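Local coordinates for protein 24-sterol C-methyltransferase (Haloferax volcanii, PDB 6F5Z) that probably transfers methyl groups from S-adenosylmethionine to a substrate not yet defined, working as a Rossmann-like methyltransferase in complex with the activator Trm112, at residues 17-20 against 21-25; 47-51 against 52-56; 109-112 against 113-116. One frame throughout, in Å; residues are numbered along the deposited sequence.

Contact 1 (17-20 against 21-25); sequences KGME and DRHWH. With SAH (S-adenosyl-L-homocysteine), chain G.
K17 sets the pattern of this helical turn: D21 N donates to K17 O over 2.9 Å, four residues back, and the D21 carboxylate folds beside the same carbonyl. The lysine chain itself runs forward, K17 NZ reaching E20 OE1 at 2.8 Å in a salt bridge that arrives from above the carboxylate plane. At G18 the backbone step repeats, with R22 N bonded to G18 O. The R22 chain bends back at chi3 (-64°), laying one guanidinium face over G18 O and M19 CA, near its rim; the angle from R22 NH2 to G18 O is too poor for a bond, so the group packs on the backbone without gripping it.

M19 lies on the face of the helix that meets S-adenosyl-L-homocysteine. Its carbonyl takes H23 N and also lies over the H23 ring, M19 O standing 3.0 Å above the plane. The two side chains run side by side in one direction. H23 ND1 gives an almost straight bond (169°) of 2.8 Å to SAH OXT, which lies in the plane of the imidazole, while M19 SD comes to 3.6 Å from SAH SD. E20 then accepts W24 N through its O at 2.8 Å. Its extended side chain carries OE1 to S49 OG of the neighbouring loop, so that this one oxygen serves both the serine and K17.

Helix 16-33 thus flanks the amino-acid end of the ligand. E20, H23 and W24 pack on Y51 of helix 51-60, M19 and R22 on W10 of helix 3-11, and K17 makes a cation-pi contact with Y81.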
# COMPACT_ATOMS: atom_id res chain seq x y z
N LYS B 17 7.89 -19.90 -18.54
CA LYS B 17 8.79 -18.77 -18.73
C LYS B 17 8.09 -17.67 -19.53
O LYS B 17 8.37 -16.49 -19.33
CB LYS B 17 10.11 -19.19 -19.42
CG LYS B 17 11.04 -20.04 -18.54
CD LYS B 17 11.37 -19.43 -17.15
CE LYS B 17 12.46 -18.38 -17.16
NZ LYS B 17 12.83 -18.00 -15.77
N GLY B 18 7.22 -18.06 -20.47
CA GLY B 18 6.47 -17.09 -21.27
C GLY B 18 5.50 -16.32 -20.38
O GLY B 18 5.40 -15.09 -20.49
N MET B 19 4.83 -17.02 -19.43
CA MET B 19 3.95 -16.34 -18.47
C MET B 19 4.78 -15.38 -17.63
O MET B 19 4.38 -14.24 -17.42
CB MET B 19 3.27 -17.34 -17.53
CG MET B 19 2.12 -18.04 -18.14
SD MET B 19 1.12 -18.79 -16.83
CE MET B 19 2.21 -20.07 -16.22
N GLU B 20 5.97 -15.83 -17.16
CA GLU B 20 6.84 -14.99 -16.36
C GLU B 20 7.19 -13.73 -17.13
O GLU B 20 7.08 -12.62 -16.59
CB GLU B 20 8.10 -15.80 -15.98
CG GLU B 20 9.25 -14.94 -15.48
CD GLU B 20 10.52 -15.69 -15.13
OE1 GLU B 20 10.44 -16.91 -14.85
OE2 GLU B 20 11.57 -15.02 -15.04
N ASP B 21 7.62 -13.89 -18.39
CA ASP B 21 8.04 -12.71 -19.15
C ASP B 21 6.93 -11.68 -19.34
O ASP B 21 7.19 -10.47 -19.25
CB ASP B 21 8.65 -13.12 -20.51
CG ASP B 21 9.96 -13.88 -20.38
OD1 ASP B 21 10.67 -13.68 -19.36
OD2 ASP B 21 10.29 -14.65 -21.31
N ARG B 22 5.70 -12.16 -19.55
CA ARG B 22 4.56 -11.25 -19.73
C ARG B 22 4.15 -10.62 -18.37
O ARG B 22 3.98 -9.41 -18.27
CB ARG B 22 3.34 -11.99 -20.31
CG ARG B 22 3.57 -12.47 -21.75
CD ARG B 22 2.30 -12.99 -22.42
NE ARG B 22 1.76 -14.19 -21.77
CZ ARG B 22 2.17 -15.44 -22.00
NH1 ARG B 22 1.61 -16.45 -21.36
NH2 ARG B 22 3.14 -15.67 -22.87
N HIS B 23 4.01 -11.47 -17.35
CA HIS B 23 3.53 -11.01 -16.05
C HIS B 23 4.52 -10.11 -15.34
O HIS B 23 4.10 -9.20 -14.60
CB HIS B 23 3.15 -12.20 -15.18
CG HIS B 23 2.01 -12.96 -15.80
ND1 HIS B 23 1.80 -14.29 -15.53
CD2 HIS B 23 1.10 -12.54 -16.71
CE1 HIS B 23 0.75 -14.64 -16.27
NE2 HIS B 23 0.29 -13.63 -16.99
N TRP B 24 5.83 -10.31 -15.60
CA TRP B 24 6.85 -9.45 -14.98
C TRP B 24 6.63 -7.99 -15.30
O TRP B 24 7.00 -7.12 -14.50
CB TRP B 24 8.24 -9.86 -15.51
CG TRP B 24 9.36 -9.06 -14.92
CD1 TRP B 24 10.21 -8.22 -15.60
CD2 TRP B 24 9.80 -9.06 -13.56
NE1 TRP B 24 11.15 -7.70 -14.74
CE2 TRP B 24 10.93 -8.22 -13.48
CE3 TRP B 24 9.36 -9.73 -12.40
CZ2 TRP B 24 11.60 -7.99 -12.26
CZ3 TRP B 24 10.01 -9.49 -11.20
CH2 TRP B 24 11.10 -8.62 -11.13
N HIS B 25 6.06 -7.68 -16.49
CA HIS B 25 5.86 -6.28 -16.87
C HIS B 25 5.14 -5.48 -15.80
O HIS B 25 5.43 -4.29 -15.61
CB HIS B 25 5.01 -6.15 -18.14
CG HIS B 25 5.62 -6.78 -19.36
ND1 HIS B 25 4.85 -6.99 -20.50
CD2 HIS B 25 6.87 -7.26 -19.58
CE1 HIS B 25 5.66 -7.57 -21.38
NE2 HIS B 25 6.87 -7.78 -20.88
N SAH G . 2.15 -16.51 -10.59
CA SAH G . 2.64 -17.04 -11.89
CB SAH G . 1.70 -18.14 -12.54
CG SAH G . 0.32 -17.61 -12.91
SD SAH G . -0.69 -18.93 -13.67
C SAH G . 2.87 -15.91 -12.93
O SAH G . 2.63 -14.71 -12.49
OXT SAH G . 3.25 -16.14 -14.05
C5' SAH G . -1.66 -19.56 -12.28
C4' SAH G . -0.88 -20.53 -11.40
O4' SAH G . -1.73 -20.87 -10.27
C3' SAH G . -0.58 -21.84 -12.13
O3' SAH G . 0.79 -22.23 -12.01
C2' SAH G . -1.61 -22.82 -11.55
O2' SAH G . -1.21 -24.19 -11.54
C1' SAH G . -1.82 -22.27 -10.14
N9 SAH G . -3.12 -22.59 -9.55
C8 SAH G . -4.36 -22.31 -10.08
N7 SAH G . -5.36 -22.66 -9.31
C5 SAH G . -4.74 -23.20 -8.19
C6 SAH G . -5.25 -23.77 -7.00
N6 SAH G . -6.56 -23.91 -6.74
N1 SAH G . -4.36 -24.22 -6.09
C2 SAH G . -3.05 -24.14 -6.36
N3 SAH G . -2.45 -23.63 -7.45
C4 SAH G . -3.36 -23.17 -8.33

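Contact 2 (47-51 against 52-56); sequences TGSGY and ALRAL. With SAH (S-adenosyl-L-homocysteine), chain G.
R54 curls back on S49 because its chain bends at chi3 (-61°), while Y51 holds CG between its backbone N and carbonyl carbon (chi1 72°), the crowded position, which swings the ring toward S-adenosyl-L-homocysteine. The guanidinium grips one atom end-on: R54 NH1 and R54 NH2 each stand 2.9 Å from S49 O, which lies in the guanidinium plane. NH1 uses a lone pair in the carbonyl plane; NH2 comes from well above it. One guanidinium face rests over G50 O and Y51 CA, and NH1 has a further partner in T82. With an alanine in place of this arginine, the buried S49 carbonyl is likely to lose both guanidinium donors, and the loop its side-chain tie to the first helical turn.

The S49 hydroxyl bonds chiefly to E20. At the N-cap, the bonds from L53 N and R54 N to G50 O are weak, whereas A55 N reaches Y51 O at 2.9 Å. A water bridges the turn to the helix, donating to T47 O at 2.8 Å and accepting from A52 N at 3.1 Å. At the far end of its ring, Y51 OH donates to SAH O over 2.7 Å, the ligand carboxylate carbon lying in the ring plane at its edge.

G48 has positive phi in the type II' turn T47-G50, and a side chain there would clash with SAH CB. This is the glycine-rich loop after the first strand of the Rossmann-like methyltransferase fold, the hallmark cofactor-binding motif of class I enzymes.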
# COMPACT_ATOMS: atom_id res chain seq x y z
N THR B 47 2.68 -20.17 -7.76
CA THR B 47 4.01 -19.66 -8.07
C THR B 47 4.41 -19.70 -9.56
O THR B 47 5.21 -18.88 -9.98
CB THR B 47 5.03 -20.36 -7.20
OG1 THR B 47 6.25 -19.62 -7.17
CG2 THR B 47 5.26 -21.82 -7.58
N GLY B 48 3.85 -20.65 -10.33
CA GLY B 48 4.24 -20.73 -11.73
C GLY B 48 5.73 -21.02 -11.82
O GLY B 48 6.17 -21.97 -11.17
N SER B 49 6.50 -20.19 -12.54
CA SER B 49 7.96 -20.43 -12.67
C SER B 49 8.74 -20.11 -11.38
O SER B 49 9.95 -20.33 -11.34
CB SER B 49 8.56 -19.59 -13.79
OG SER B 49 8.67 -18.24 -13.36
N GLY B 50 8.07 -19.53 -10.37
CA GLY B 50 8.71 -19.15 -9.12
C GLY B 50 9.43 -17.81 -9.16
O GLY B 50 10.11 -17.44 -8.19
N TYR B 51 9.26 -17.02 -10.24
CA TYR B 51 10.02 -15.80 -10.41
C TYR B 51 9.83 -14.77 -9.30
O TYR B 51 10.73 -13.98 -9.03
CB TYR B 51 9.77 -15.17 -11.79
CG TYR B 51 8.39 -14.55 -11.93
CD1 TYR B 51 8.14 -13.24 -11.49
CD2 TYR B 51 7.31 -15.29 -12.43
CE1 TYR B 51 6.87 -12.67 -11.61
CE2 TYR B 51 6.03 -14.73 -12.52
CZ TYR B 51 5.82 -13.42 -12.09
OH TYR B 51 4.55 -12.88 -12.11
N ALA B 52 8.62 -14.73 -8.71
CA ALA B 52 8.37 -13.71 -7.70
C ALA B 52 9.23 -13.94 -6.47
O ALA B 52 9.73 -12.97 -5.90
CB ALA B 52 6.90 -13.73 -7.31
N LEU B 53 9.40 -15.20 -6.06
CA LEU B 53 10.25 -15.49 -4.92
C LEU B 53 11.70 -15.15 -5.22
O LEU B 53 12.41 -14.62 -4.38
CB LEU B 53 10.15 -16.95 -4.47
CG LEU B 53 8.80 -17.36 -3.92
CD1 LEU B 53 8.79 -18.85 -3.63
CD2 LEU B 53 8.48 -16.57 -2.61
N ARG B 54 12.17 -15.51 -6.44
CA ARG B 54 13.55 -15.18 -6.79
C ARG B 54 13.76 -13.67 -6.82
O ARG B 54 14.79 -13.19 -6.35
CB ARG B 54 13.95 -15.81 -8.12
CG ARG B 54 14.07 -17.32 -8.01
CD ARG B 54 14.62 -18.02 -9.28
NE ARG B 54 13.76 -17.79 -10.46
CZ ARG B 54 12.71 -18.54 -10.77
NH1 ARG B 54 12.38 -19.58 -10.00
NH2 ARG B 54 12.00 -18.28 -11.85
N ALA B 55 12.79 -12.89 -7.35
CA ALA B 55 12.87 -11.44 -7.38
C ALA B 55 12.86 -10.86 -5.97
O ALA B 55 13.64 -9.95 -5.68
CB ALA B 55 11.71 -10.85 -8.18
N LEU B 56 12.02 -11.42 -5.07
CA LEU B 56 12.01 -10.91 -3.70
C LEU B 56 13.31 -11.20 -2.97
O LEU B 56 13.74 -10.39 -2.14
CB LEU B 56 10.82 -11.45 -2.93
CG LEU B 56 9.46 -10.84 -3.34
CD1 LEU B 56 8.31 -11.61 -2.70
CD2 LEU B 56 9.40 -9.33 -3.04
N SAH G . 2.15 -16.51 -10.59
CA SAH G . 2.64 -17.04 -11.89
CB SAH G . 1.70 -18.14 -12.54
CG SAH G . 0.32 -17.61 -12.91
SD SAH G . -0.69 -18.93 -13.67
C SAH G . 2.87 -15.91 -12.93
O SAH G . 2.63 -14.71 -12.49
OXT SAH G . 3.25 -16.14 -14.05
C5' SAH G . -1.66 -19.56 -12.28
C4' SAH G . -0.88 -20.53 -11.40
O4' SAH G . -1.73 -20.87 -10.27
C3' SAH G . -0.58 -21.84 -12.13
O3' SAH G . 0.79 -22.23 -12.01
C2' SAH G . -1.61 -22.82 -11.55
O2' SAH G . -1.21 -24.19 -11.54
C1' SAH G . -1.82 -22.27 -10.14
N9 SAH G . -3.12 -22.59 -9.55
C8 SAH G . -4.36 -22.31 -10.08
N7 SAH G . -5.36 -22.66 -9.31
C5 SAH G . -4.74 -23.20 -8.19
C6 SAH G . -5.25 -23.77 -7.00
N6 SAH G . -6.56 -23.91 -6.74
N1 SAH G . -4.36 -24.22 -6.09
C2 SAH G . -3.05 -24.14 -6.36
N3 SAH G . -2.45 -23.63 -7.45
C4 SAH G . -3.36 -23.17 -8.33
O HOH W 1 6.11 -16.48 -8.88

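Contact 3 (109-112 against 113-116); sequences SMEA and FYYA. With SAH (S-adenosyl-L-homocysteine), chain G.
Two direct hydrogen bonds join E111 and A112 to the tyrosines that follow. Y114 OH donates to E111 OE1 at 2.6 Å: the glutamate chain, bent at chi2 (-73°), crosses the phenol obliquely, its carboxylate turned 54° from the ring, so that OE1 lies at the ring edge yet is met from above the carboxylate plane. The same oxygen also accepts from the backbone of N141. In the main chain, Y115 N meets A112 O at 3.0 Å from above the carbonyl plane and closes the 3-10 turn.

Waters supply a second set of links. One donates to S109 OG, which is also hydrogen-bonded to L45 O, and accepts from F113 N, spanning strand end and turn. Another donates to E111 O at 2.7 Å and to Y114 OH, and meets Y115 OH as well, tying both phenols to one carbonyl.

Packing brings the Y115 ring edge to E111 O, with Y114 CE1 over one of its faces. Around the ligand, M110 O accepts from SAH N at 2.9 Å, A112 CB touches SAH O4' at 3.5 Å, and Y115 CB approaches SAH N7 equally closely. The strand end and the turn after it thus follow the ligand from amino group to adenine.

The segment leaves the C-terminal end of strand 104-110. S109 and E111 bond to the backbone of strand 134-140, F113 packs on helix 119-129, and M110 and E111 reach H23 of helix 16-33.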
# COMPACT_ATOMS: atom_id res chain seq x y z
N SER B 109 0.49 -13.24 -4.59
CA SER B 109 -0.14 -14.05 -5.61
C SER B 109 -0.34 -13.20 -6.87
O SER B 109 -0.91 -12.12 -6.80
CB SER B 109 -1.43 -14.68 -5.12
OG SER B 109 -2.03 -15.47 -6.13
N MET B 110 0.11 -13.71 -8.02
CA MET B 110 -0.09 -12.99 -9.28
C MET B 110 -0.78 -13.94 -10.27
O MET B 110 -0.33 -15.09 -10.48
CB MET B 110 1.27 -12.56 -9.88
CG MET B 110 1.22 -12.09 -11.33
SD MET B 110 0.33 -10.51 -11.48
CE MET B 110 0.70 -10.05 -13.19
N GLU B 111 -1.87 -13.46 -10.88
CA GLU B 111 -2.57 -14.19 -11.93
C GLU B 111 -2.97 -15.60 -11.50
O GLU B 111 -3.00 -16.50 -12.36
CB GLU B 111 -1.66 -14.21 -13.20
CG GLU B 111 -1.70 -12.89 -13.94
CD GLU B 111 -3.02 -12.72 -14.66
OE1 GLU B 111 -4.06 -12.52 -13.98
OE2 GLU B 111 -3.05 -12.92 -15.90
N ALA B 112 -3.43 -15.77 -10.25
CA ALA B 112 -3.81 -17.11 -9.78
C ALA B 112 -5.02 -17.09 -8.89
O ALA B 112 -5.75 -18.06 -8.81
CB ALA B 112 -2.65 -17.73 -8.99
N PHE B 113 -5.20 -15.99 -8.14
CA PHE B 113 -6.23 -16.00 -7.10
C PHE B 113 -7.63 -16.33 -7.60
O PHE B 113 -8.37 -17.02 -6.90
CB PHE B 113 -6.23 -14.68 -6.33
CG PHE B 113 -7.34 -14.55 -5.31
CD1 PHE B 113 -7.22 -15.13 -4.06
CD2 PHE B 113 -8.53 -13.91 -5.64
CE1 PHE B 113 -8.27 -15.03 -3.13
CE2 PHE B 113 -9.59 -13.84 -4.72
CZ PHE B 113 -9.44 -14.38 -3.48
N TYR B 114 -7.95 -15.83 -8.78
CA TYR B 114 -9.30 -15.97 -9.32
C TYR B 114 -9.58 -17.39 -9.80
O TYR B 114 -10.72 -17.65 -10.21
CB TYR B 114 -9.55 -14.92 -10.37
CG TYR B 114 -8.48 -14.85 -11.43
CD1 TYR B 114 -8.49 -15.71 -12.52
CD2 TYR B 114 -7.49 -13.86 -11.39
CE1 TYR B 114 -7.54 -15.62 -13.54
CE2 TYR B 114 -6.51 -13.78 -12.39
CZ TYR B 114 -6.55 -14.64 -13.48
OH TYR B 114 -5.65 -14.53 -14.51
N TYR B 115 -8.62 -18.32 -9.71
CA TYR B 115 -8.92 -19.72 -10.02
C TYR B 115 -9.32 -20.46 -8.73
O TYR B 115 -9.71 -21.64 -8.80
CB TYR B 115 -7.68 -20.42 -10.62
CG TYR B 115 -7.22 -19.85 -11.95
CD1 TYR B 115 -7.97 -20.05 -13.11
CD2 TYR B 115 -6.02 -19.17 -12.05
CE1 TYR B 115 -7.53 -19.56 -14.34
CE2 TYR B 115 -5.60 -18.63 -13.26
CZ TYR B 115 -6.35 -18.83 -14.41
OH TYR B 115 -5.92 -18.34 -15.62
N ALA B 116 -9.20 -19.82 -7.54
CA ALA B 116 -9.55 -20.51 -6.29
C ALA B 116 -10.99 -21.01 -6.37
O ALA B 116 -11.85 -20.27 -6.84
CB ALA B 116 -9.41 -19.57 -5.10
N SAH G . 2.15 -16.51 -10.59
CA SAH G . 2.64 -17.04 -11.89
CB SAH G . 1.70 -18.14 -12.54
CG SAH G . 0.32 -17.61 -12.91
SD SAH G . -0.69 -18.93 -13.67
C SAH G . 2.87 -15.91 -12.93
O SAH G . 2.63 -14.71 -12.49
OXT SAH G . 3.25 -16.14 -14.05
C5' SAH G . -1.66 -19.56 -12.28
C4' SAH G . -0.88 -20.53 -11.40
O4' SAH G . -1.73 -20.87 -10.27
C3' SAH G . -0.58 -21.84 -12.13
O3' SAH G . 0.79 -22.23 -12.01
C2' SAH G . -1.61 -22.82 -11.55
O2' SAH G . -1.21 -24.19 -11.54
C1' SAH G . -1.82 -22.27 -10.14
N9 SAH G . -3.12 -22.59 -9.55
C8 SAH G . -4.36 -22.31 -10.08
N7 SAH G . -5.36 -22.66 -9.31
C5 SAH G . -4.74 -23.20 -8.19
C6 SAH G . -5.25 -23.77 -7.00
N6 SAH G . -6.56 -23.91 -6.74
N1 SAH G . -4.36 -24.22 -6.09
C2 SAH G . -3.05 -24.14 -6.36
N3 SAH G . -2.45 -23.63 -7.45
C4 SAH G . -3.36 -23.17 -8.33
O HOH W 2 -3.35 -13.77 -8.02
O HOH W 3 -3.66 -16.79 -14.99

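Overall arrangement
Three of the places where the chain meets the ligand lie in series, with no contact nested in or crossing another. Each joins consecutive residues and closes only a helical or tight turn. Contact 1 comes first, on helix 16-33. Contact 2 follows strand 41-45 and leads into helix 51-60; contact 3 ends strand 104-110, next to 41-45 in the parallel part of the sheet. Contacts 1 and 2 meet through the probable hydrogen bond between E20 and S49 and through packing of E20 and H23 on Y51, contacts 1 and 3 where H23 approaches E111, and contacts 2 and 3 where Y51 OH packs on M110 CG. Together they illustrate how local turns build a cofactor pocket.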